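PDB 3UP8: putative 2,5-diketo-D-gluconic acid reductase B from Sinorhizobium meliloti, which probably reduces methylglyoxal to hydroxyacetone with NADPH, as an enzyme of the aldo/keto reductase family. Local coordinates for residues L125-P130 with G141-V146; F160-M165 with L193-R198; V181-H184 with D188-K191. All blocks are in the same frame, centred on the assembly; numbering follows the deposited sequence.

Contact 1 (L125-P130 with G141-V146). With ACT (acetate ion), chain C.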
loop_
_atom_site.group_PDB
_atom_site.type_symbol
_atom_site.label_atom_id
_atom_site.label_comp_id
_atom_site.label_asym_id
_atom_site.label_seq_id
_atom_site.Cartn_x
_atom_site.Cartn_y
_atom_site.Cartn_z
ATOM N N LEU A 125 4.658 4.457 8.770
ATOM C CA LEU A 125 5.496 3.315 9.120
ATOM C C LEU A 125 4.601 2.149 9.489
ATOM O O LEU A 125 3.715 2.286 10.338
ATOM C CB LEU A 125 6.443 3.641 10.282
ATOM C CG LEU A 125 7.445 2.554 10.691
ATOM C CD1 LEU A 125 8.484 2.342 9.586
ATOM C CD2 LEU A 125 8.149 2.876 12.017
ATOM N N LEU A 126 4.828 1.014 8.834
ATOM C CA LEU A 126 4.012 -0.177 9.062
ATOM C C LEU A 126 4.834 -1.291 9.683
ATOM O O LEU A 126 6.040 -1.411 9.465
ATOM C CB LEU A 126 3.408 -0.679 7.742
ATOM C CG LEU A 126 2.746 0.315 6.782
ATOM C CD1 LEU A 126 2.234 -0.427 5.548
ATOM C CD2 LEU A 126 1.598 1.071 7.450
ATOM N N LEU A 127 4.156 -2.109 10.468
ATOM C CA LEU A 127 4.648 -3.426 10.805
ATOM C C LEU A 127 4.366 -4.280 9.577
ATOM O O LEU A 127 3.207 -4.401 9.136
ATOM C CB LEU A 127 3.920 -3.982 12.049
ATOM C CG LEU A 127 3.933 -3.070 13.283
ATOM C CD1 LEU A 127 3.015 -3.595 14.398
ATOM C CD2 LEU A 127 5.375 -2.852 13.814
ATOM N N HIS A 128 5.424 -4.880 9.036
ATOM C CA HIS A 128 5.333 -5.549 7.733
ATOM C C HIS A 128 4.492 -6.829 7.755
ATOM O O HIS A 128 3.705 -7.071 6.845
ATOM C CB HIS A 128 6.745 -5.825 7.179
ATOM C CG HIS A 128 6.805 -5.914 5.687
ATOM N ND1 HIS A 128 7.944 -5.614 4.971
ATOM C CD2 HIS A 128 5.864 -6.258 4.772
ATOM C CE1 HIS A 128 7.708 -5.778 3.681
ATOM N NE2 HIS A 128 6.452 -6.161 3.532
ATOM N N TRP A 129 4.652 -7.629 8.810
ATOM C CA TRP A 129 3.940 -8.886 8.967
ATOM C C TRP A 129 3.583 -9.063 10.436
ATOM O O TRP A 129 4.324 -8.595 11.296
ATOM C CB TRP A 129 4.797 -10.068 8.492
ATOM C CG TRP A 129 4.921 -10.125 6.999
ATOM C CD1 TRP A 129 5.883 -9.542 6.240
ATOM C CD2 TRP A 129 4.025 -10.774 6.089
ATOM N NE1 TRP A 129 5.651 -9.789 4.906
ATOM C CE2 TRP A 129 4.508 -10.536 4.791
ATOM C CE3 TRP A 129 2.857 -11.534 6.251
ATOM C CZ2 TRP A 129 3.871 -11.032 3.654
ATOM C CZ3 TRP A 129 2.222 -12.031 5.112
ATOM C CH2 TRP A 129 2.727 -11.761 3.834
ATOM N N PRO A 130 2.458 -9.751 10.732
ATOM C CA PRO A 130 2.032 -9.992 12.129
ATOM C C PRO A 130 2.792 -11.098 12.865
ATOM O O PRO A 130 2.934 -11.026 14.096
ATOM C CB PRO A 130 0.563 -10.396 11.981
ATOM C CG PRO A 130 0.507 -11.047 10.638
ATOM C CD PRO A 130 1.448 -10.227 9.768
ATOM N N GLY A 141 4.056 -0.476 20.838
ATOM C CA GLY A 141 4.729 0.518 21.686
ATOM C C GLY A 141 5.851 1.253 20.949
ATOM O O GLY A 141 5.998 2.480 21.070
ATOM N N ALA A 142 6.661 0.490 20.220
ATOM C CA ALA A 142 7.764 1.066 19.443
ATOM C C ALA A 142 7.247 1.943 18.300
ATOM O O ALA A 142 7.815 3.001 18.058
ATOM C CB ALA A 142 8.665 -0.003 18.925
ATOM N N LEU A 143 6.161 1.530 17.627
ATOM C CA LEU A 143 5.525 2.397 16.618
ATOM C C LEU A 143 5.139 3.742 17.209
ATOM O O LEU A 143 5.432 4.796 16.630
ATOM C CB LEU A 143 4.261 1.762 16.017
ATOM C CG LEU A 143 4.358 0.783 14.853
ATOM C CD1 LEU A 143 2.935 0.243 14.579
ATOM C CD2 LEU A 143 4.967 1.430 13.594
ATOM N N ASN A 144 4.479 3.715 18.371
ATOM C CA ASN A 144 4.089 4.960 19.020
ATOM C C ASN A 144 5.293 5.801 19.461
ATOM O O ASN A 144 5.251 7.019 19.408
ATOM C CB ASN A 144 3.181 4.674 20.224
ATOM C CG ASN A 144 1.746 4.448 19.806
ATOM O OD1 ASN A 144 0.963 5.388 19.735
ATOM N ND2 ASN A 144 1.417 3.217 19.463
ATOM N N GLU A 145 6.350 5.143 19.913
ATOM C CA GLU A 145 7.547 5.873 20.336
ATOM C C GLU A 145 8.104 6.705 19.180
ATOM O O GLU A 145 8.321 7.904 19.328
ATOM C CB GLU A 145 8.618 4.924 20.851
ATOM C CG GLU A 145 9.926 5.641 21.264
ATOM C CD GLU A 145 10.954 4.689 21.876
ATOM O OE1 GLU A 145 10.536 3.675 22.461
ATOM O OE2 GLU A 145 12.184 4.951 21.778
ATOM N N VAL A 146 8.318 6.079 18.031
ATOM C CA VAL A 146 8.903 6.811 16.901
ATOM C C VAL A 146 7.964 7.868 16.328
ATOM O O VAL A 146 8.426 8.880 15.789
ATOM C CB VAL A 146 9.432 5.875 15.802
ATOM C CG1 VAL A 146 10.590 5.064 16.337
ATOM C CG2 VAL A 146 8.312 4.938 15.248
HETATM C C ACT C . 5.071 -7.055 0.365
HETATM O O ACT C . 4.772 -5.903 -0.019
HETATM O OXT ACT C . 6.130 -7.146 0.997
HETATM C CH3 ACT C . 4.225 -8.261 0.099
#

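Contact 2 (F160-M165 with L193-R198)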
loop_
_atom_site.group_PDB
_atom_site.type_symbol
_atom_site.label_atom_id
_atom_site.label_comp_id
_atom_site.label_asym_id
_atom_site.label_seq_id
_atom_site.Cartn_x
_atom_site.Cartn_y
_atom_site.Cartn_z
ATOM N N PHE A 160 -2.231 -8.029 8.494
ATOM C CA PHE A 160 -2.895 -8.405 9.733
ATOM C C PHE A 160 -4.294 -8.931 9.396
ATOM O O PHE A 160 -4.979 -8.383 8.518
ATOM C CB PHE A 160 -3.028 -7.187 10.651
ATOM C CG PHE A 160 -1.778 -6.851 11.431
ATOM C CD1 PHE A 160 -1.871 -6.421 12.760
ATOM C CD2 PHE A 160 -0.517 -6.949 10.851
ATOM C CE1 PHE A 160 -0.716 -6.096 13.490
ATOM C CE2 PHE A 160 0.638 -6.640 11.576
ATOM C CZ PHE A 160 0.545 -6.211 12.892
ATOM N N ASN A 161 -4.730 -9.970 10.109
ATOM C CA ASN A 161 -6.111 -10.418 9.985
ATOM C C ASN A 161 -7.008 -9.527 10.852
ATOM O O ASN A 161 -6.494 -8.631 11.548
ATOM C CB ASN A 161 -6.226 -11.918 10.312
ATOM C CG ASN A 161 -5.931 -12.238 11.769
ATOM O OD1 ASN A 161 -5.955 -11.362 12.630
ATOM N ND2 ASN A 161 -5.659 -13.513 12.050
ATOM N N THR A 162 -8.331 -9.746 10.820
ATOM C CA THR A 162 -9.262 -8.856 11.527
ATOM C C THR A 162 -9.042 -8.864 13.041
ATOM O O THR A 162 -9.155 -7.833 13.702
ATOM C CB THR A 162 -10.773 -9.135 11.187
ATOM O OG1 THR A 162 -11.080 -10.489 11.490
ATOM C CG2 THR A 162 -11.044 -8.932 9.705
ATOM N N THR A 163 -8.704 -10.033 13.576
ATOM C CA THR A 163 -8.447 -10.179 14.997
ATOM C C THR A 163 -7.258 -9.297 15.391
ATOM O O THR A 163 -7.300 -8.597 16.400
ATOM C CB THR A 163 -8.167 -11.657 15.360
ATOM O OG1 THR A 163 -9.290 -12.445 14.946
ATOM C CG2 THR A 163 -7.997 -11.805 16.866
ATOM N N GLN A 164 -6.220 -9.307 14.556
ATOM C CA GLN A 164 -5.008 -8.535 14.832
ATOM C C GLN A 164 -5.196 -7.039 14.596
ATOM O O GLN A 164 -4.535 -6.212 15.239
ATOM C CB GLN A 164 -3.851 -9.088 14.009
ATOM C CG GLN A 164 -3.539 -10.551 14.348
ATOM C CD GLN A 164 -2.703 -11.239 13.291
ATOM O OE1 GLN A 164 -2.739 -10.892 12.102
ATOM N NE2 GLN A 164 -1.938 -12.226 13.717
HETATM N N MSE A 165 -6.083 -6.700 13.663
HETATM C CA MSE A 165 -6.429 -5.319 13.397
HETATM C C MSE A 165 -7.087 -4.740 14.644
HETATM O O MSE A 165 -6.724 -3.654 15.099
HETATM C CB MSE A 165 -7.383 -5.210 12.198
HETATM C CG MSE A 165 -6.725 -5.555 10.847
HETATM SE SE MSE A 165 -8.078 -5.831 9.446
HETATM C CE MSE A 165 -8.718 -4.029 9.347
ATOM N N LEU A 193 -12.146 -5.564 4.938
ATOM C CA LEU A 193 -12.710 -4.247 4.624
ATOM C C LEU A 193 -13.718 -3.780 5.657
ATOM O O LEU A 193 -13.735 -2.603 6.041
ATOM C CB LEU A 193 -13.392 -4.255 3.254
ATOM C CG LEU A 193 -12.613 -3.773 2.042
ATOM C CD1 LEU A 193 -13.420 -4.115 0.778
ATOM C CD2 LEU A 193 -12.308 -2.273 2.136
ATOM N N GLN A 194 -14.576 -4.701 6.089
ATOM C CA GLN A 194 -15.627 -4.373 7.045
ATOM C C GLN A 194 -15.016 -3.982 8.387
ATOM O O GLN A 194 -15.453 -3.020 9.010
ATOM C CB GLN A 194 -16.637 -5.529 7.181
ATOM C CG GLN A 194 -17.368 -5.818 5.834
ATOM C CD GLN A 194 -18.467 -6.886 5.912
ATOM O OE1 GLN A 194 -18.334 -7.891 6.617
ATOM N NE2 GLN A 194 -19.545 -6.681 5.153
ATOM N N THR A 195 -13.994 -4.717 8.814
ATOM C CA THR A 195 -13.282 -4.384 10.054
ATOM C C THR A 195 -12.555 -3.051 9.905
ATOM O O THR A 195 -12.625 -2.208 10.790
ATOM C CB THR A 195 -12.314 -5.508 10.469
ATOM O OG1 THR A 195 -13.063 -6.690 10.747
ATOM C CG2 THR A 195 -11.511 -5.142 11.708
ATOM N N ALA A 196 -11.875 -2.849 8.777
ATOM C CA ALA A 196 -11.198 -1.567 8.528
ATOM C C ALA A 196 -12.143 -0.390 8.715
ATOM O O ALA A 196 -11.843 0.546 9.452
ATOM C CB ALA A 196 -10.576 -1.545 7.137
ATOM N N ARG A 197 -13.291 -0.445 8.048
ATOM C CA ARG A 197 -14.279 0.626 8.102
ATOM C C ARG A 197 -14.851 0.874 9.510
ATOM O O ARG A 197 -15.037 2.025 9.915
ATOM C CB ARG A 197 -15.391 0.370 7.076
ATOM C CG ARG A 197 -14.933 0.625 5.639
ATOM C CD ARG A 197 -15.901 0.051 4.624
ATOM N NE ARG A 197 -15.441 0.261 3.248
ATOM C CZ ARG A 197 -15.730 -0.560 2.241
ATOM N NH1 ARG A 197 -16.464 -1.640 2.468
ATOM N NH2 ARG A 197 -15.276 -0.319 1.014
ATOM N N ARG A 198 -15.101 -0.193 10.259
ATOM C CA ARG A 198 -15.503 -0.056 11.665
ATOM C C ARG A 198 -14.420 0.626 12.513
ATOM O O ARG A 198 -14.726 1.478 13.354
ATOM C CB ARG A 198 -15.873 -1.412 12.259
ATOM C CG ARG A 198 -16.452 -1.327 13.681
ATOM C CD ARG A 198 -16.854 -2.687 14.258
ATOM N NE ARG A 198 -15.720 -3.607 14.402
ATOM C CZ ARG A 198 -14.827 -3.562 15.391
ATOM N NH1 ARG A 198 -14.908 -2.633 16.347
ATOM N NH2 ARG A 198 -13.844 -4.446 15.421
#

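Contact 3 (V181-H184 with D188-K191)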
loop_
_atom_site.group_PDB
_atom_site.type_symbol
_atom_site.label_atom_id
_atom_site.label_comp_id
_atom_site.label_asym_id
_atom_site.label_seq_id
_atom_site.Cartn_x
_atom_site.Cartn_y
_atom_site.Cartn_z
ATOM N N VAL A 181 -2.512 -4.936 2.634
ATOM C CA VAL A 181 -2.748 -6.348 2.355
ATOM C C VAL A 181 -2.816 -6.605 0.847
ATOM O O VAL A 181 -3.050 -5.687 0.058
ATOM C CB VAL A 181 -4.077 -6.838 2.974
ATOM C CG1 VAL A 181 -4.044 -6.736 4.517
ATOM C CG2 VAL A 181 -5.284 -6.078 2.393
ATOM N N GLU A 182 -2.584 -7.862 0.469
ATOM C CA GLU A 182 -2.804 -8.322 -0.908
ATOM C C GLU A 182 -4.279 -8.150 -1.236
ATOM O O GLU A 182 -5.128 -8.599 -0.488
ATOM C CB GLU A 182 -2.443 -9.801 -1.017
ATOM C CG GLU A 182 -2.609 -10.361 -2.402
ATOM C CD GLU A 182 -2.191 -11.809 -2.500
ATOM O OE1 GLU A 182 -1.420 -12.278 -1.642
ATOM O OE2 GLU A 182 -2.642 -12.472 -3.453
ATOM N N TYR A 183 -4.585 -7.475 -2.339
ATOM C CA TYR A 183 -5.983 -7.282 -2.726
ATOM C C TYR A 183 -6.057 -7.078 -4.239
ATOM O O TYR A 183 -5.412 -6.189 -4.793
ATOM C CB TYR A 183 -6.597 -6.100 -1.965
ATOM C CG TYR A 183 -8.109 -5.984 -2.058
ATOM C CD1 TYR A 183 -8.915 -7.100 -2.292
ATOM C CD2 TYR A 183 -8.733 -4.739 -1.897
ATOM C CE1 TYR A 183 -10.319 -6.978 -2.375
ATOM C CE2 TYR A 183 -10.126 -4.607 -1.967
ATOM C CZ TYR A 183 -10.902 -5.724 -2.200
ATOM O OH TYR A 183 -12.269 -5.554 -2.274
ATOM N N HIS A 184 -6.830 -7.948 -4.882
ATOM C CA HIS A 184 -7.009 -7.967 -6.332
ATOM C C HIS A 184 -8.303 -8.751 -6.566
ATOM O O HIS A 184 -8.856 -9.317 -5.622
ATOM C CB HIS A 184 -5.816 -8.640 -7.020
ATOM C CG HIS A 184 -5.417 -9.945 -6.401
ATOM N ND1 HIS A 184 -6.149 -11.106 -6.560
ATOM C CD2 HIS A 184 -4.352 -10.276 -5.631
ATOM C CE1 HIS A 184 -5.564 -12.086 -5.894
ATOM N NE2 HIS A 184 -4.469 -11.611 -5.324
ATOM N N ASP A 188 -10.890 -12.330 -2.150
ATOM C CA ASP A 188 -11.942 -11.655 -1.384
ATOM C C ASP A 188 -11.379 -11.015 -0.106
ATOM O O ASP A 188 -10.643 -11.664 0.648
ATOM C CB ASP A 188 -13.049 -12.642 -1.004
ATOM C CG ASP A 188 -14.143 -11.998 -0.158
ATOM O OD1 ASP A 188 -14.571 -10.863 -0.465
ATOM O OD2 ASP A 188 -14.572 -12.625 0.827
ATOM N N GLN A 189 -11.724 -9.752 0.126
ATOM C CA GLN A 189 -11.320 -9.070 1.363
ATOM C C GLN A 189 -12.500 -8.459 2.109
ATOM O O GLN A 189 -12.355 -7.453 2.816
ATOM C CB GLN A 189 -10.222 -8.017 1.090
ATOM C CG GLN A 189 -8.875 -8.622 0.695
ATOM C CD GLN A 189 -8.107 -9.242 1.858
ATOM O OE1 GLN A 189 -8.673 -9.566 2.911
ATOM N NE2 GLN A 189 -6.801 -9.402 1.673
ATOM N N THR A 190 -13.668 -9.088 1.961
ATOM C CA THR A 190 -14.893 -8.619 2.610
ATOM C C THR A 190 -14.739 -8.381 4.112
ATOM O O THR A 190 -15.038 -7.296 4.592
ATOM C CB THR A 190 -16.075 -9.592 2.335
ATOM O OG1 THR A 190 -16.397 -9.529 0.945
ATOM C CG2 THR A 190 -17.306 -9.235 3.170
ATOM N N LYS A 191 -14.279 -9.382 4.848
ATOM C CA LYS A 191 -14.162 -9.263 6.308
ATOM C C LYS A 191 -13.134 -8.190 6.703
ATOM O O LYS A 191 -13.406 -7.347 7.550
ATOM C CB LYS A 191 -13.793 -10.602 6.962
ATOM C CG LYS A 191 -14.900 -11.661 6.981
ATOM C CD LYS A 191 -14.448 -12.862 7.848
ATOM C CE LYS A 191 -15.311 -14.109 7.604
ATOM N NZ LYS A 191 -14.823 -15.296 8.382
#

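Contact 1 (L125-P130 with G141-V146)
Leu125 and Leu127 of a barrel strand meet Leu143 on the helix that follows it, the strand segment 125-127 and the helix segment 141-146 running almost exactly antiparallel at 173°, with 9.8 Å between their axes. The nearest alpha carbons are those of Leu125 and Leu143. No hydrogen bond crosses the gap; the contact is apolar, made by the branched ends of the leucines and one valine methyl. Leu143 points its side chain at the strand and divides its two branches. CD1 lies 3.7 Å from CG of Leu127, while CD2 lies 3.8 Å from CD2 of Leu125 and also rests near that residue's carbonyl oxygen. The Leu125 side chain swings away from its own N (chi1 -176°), and chi2 of 68° then turns CD2 to the helix, where it also meets CG2 of Val146 at 3.8 Å. Val110 and Phe106 of helix 103-117 pack beside these leucines, and Ile155 and Val152 of strand 152-158 continue the apolar layer. Just beyond the strand comes His128, predicted to bind substrate; its NE2 donates to OXT of an acetate ion, probably from the crystallisation liquor, at 2.7 Å, and the acetate also bonds Tyr70, the predicted proton donor. An apolar layer between a parallel strand and its following helix, with site residues just past the strand's C-terminal end, is characteristic of TIM-barrel beta-alpha-beta units, here strand 122-127, helix 136-148 and strand 152-158.

Contact 2 (F160-M165 with L193-R198)
Thr162, in the first turn of its helix, sets its methyl against Thr195 of the neighbouring helix, the two side chains crossing at about a right angle. CG2 of Thr162 lies 3.2 Å from OG1 of Thr195, a snug van der Waals approach. A chi1 of 57° puts the Thr162 hydroxyl between backbone N and carbonyl carbon, where it is hydrogen-bonded to Asp297 near the C-terminus, and leaves CG2, anti to the carbonyl carbon, to meet Thr195. Thr195 OG1 in turn makes a weak hydrogen bond to the carbonyl oxygen of Lys191 in its own helix. Helices 162-171 and 190-199 are successive members of the outer layer of the TIM barrel, and the contact joins the first turn of the former to the middle of the latter. Met165, present as selenomethionine, spans the gap next to the threonines: its chain is extended at chi2 but bends at chi3 (67°), bringing the terminal CE to 3.4 Å from N of Ala196 and 3.8 Å from CB of the same residue. CE also touches CG2 of Thr195. Behind this surface Asn161, the N-cap residue, and Gln164 form a capping box. Gln164 N donates to Asn161 OD1 at 2.8 Å, nearly in line with the carbonyl bond, and Asn161 N donates back to Gln164 OE1 at 3.0 Å, tilted 24° from the carbonyl plane.

Contact 3 (V181-H184 with D188-K191)
The end of strand 176-182 and the start of helix 190-199 are joined by a short loop that brings Tyr183 opposite Gln189, their alpha carbons 7.0 Å apart. Gln189, the N-cap residue of the helix, reaches back to the strand end. Its chain is bent at chi2 (-75°), which swings the amide toward the backbone of Glu182, and NE2 donates to the carbonyl oxygen of Glu182 at 2.8 Å. The bond is nearly straight, 162° at the hydrogen, and the acceptor lies almost in the amide plane. NE2 also packs on CG2 of Val181. The aliphatic part of the same side chain lies over one side of the Tyr183 ring, near CD1 and CE1: CB sits over the face, 3.9 Å from the ring centroid, in a CH-pi contact displaced toward the rim, and CG comes to 3.4 Å from CD1. Ring and amide planes stand 78° apart. The Tyr183 hydroxyl is hydrogen-bonded to Gln242. Nearby, the carboxylate of Glu182 accepts from His184 NE2 at 2.8 Å through the anti lone pair of OE2, and also receives the backbone N-H groups of Ile286 and Val287. At the helix start, Asp188 OD1 accepts from Thr190 OG1. The buried Glu182 carbonyl is thus satisfied by an amide, and the three hydrogen bonds to the Glu182 carboxylate would probably stabilise its negative charge and tie the strand end to the C-terminal loop.

All three contacts lie in one eight-stranded barrel: contacts 1 and 3 join a strand or its end to the helix that follows, and contact 2 joins two of the outer helices. Contact 1 and contact 2, with centres about 17 Å apart, meet where Pro130 CA lies 3.7 Å from Phe160 CE2, and Leu127 CD1 lies 3.9 Å from CZ of the same ring. Contacts 2 and 3 share helix 190-199 and have centres about 11 Å apart; they touch through Leu193 CD1 and Tyr183 OH at 3.6 Å. Contacts 1 and 3 do not touch. Contact 1 carries His128 and the acetate. Val181 of contact 3 is about 10 Å, side chain to side chain, from both His128 and Lys95, whereas contact 2 lies away from the predicted site.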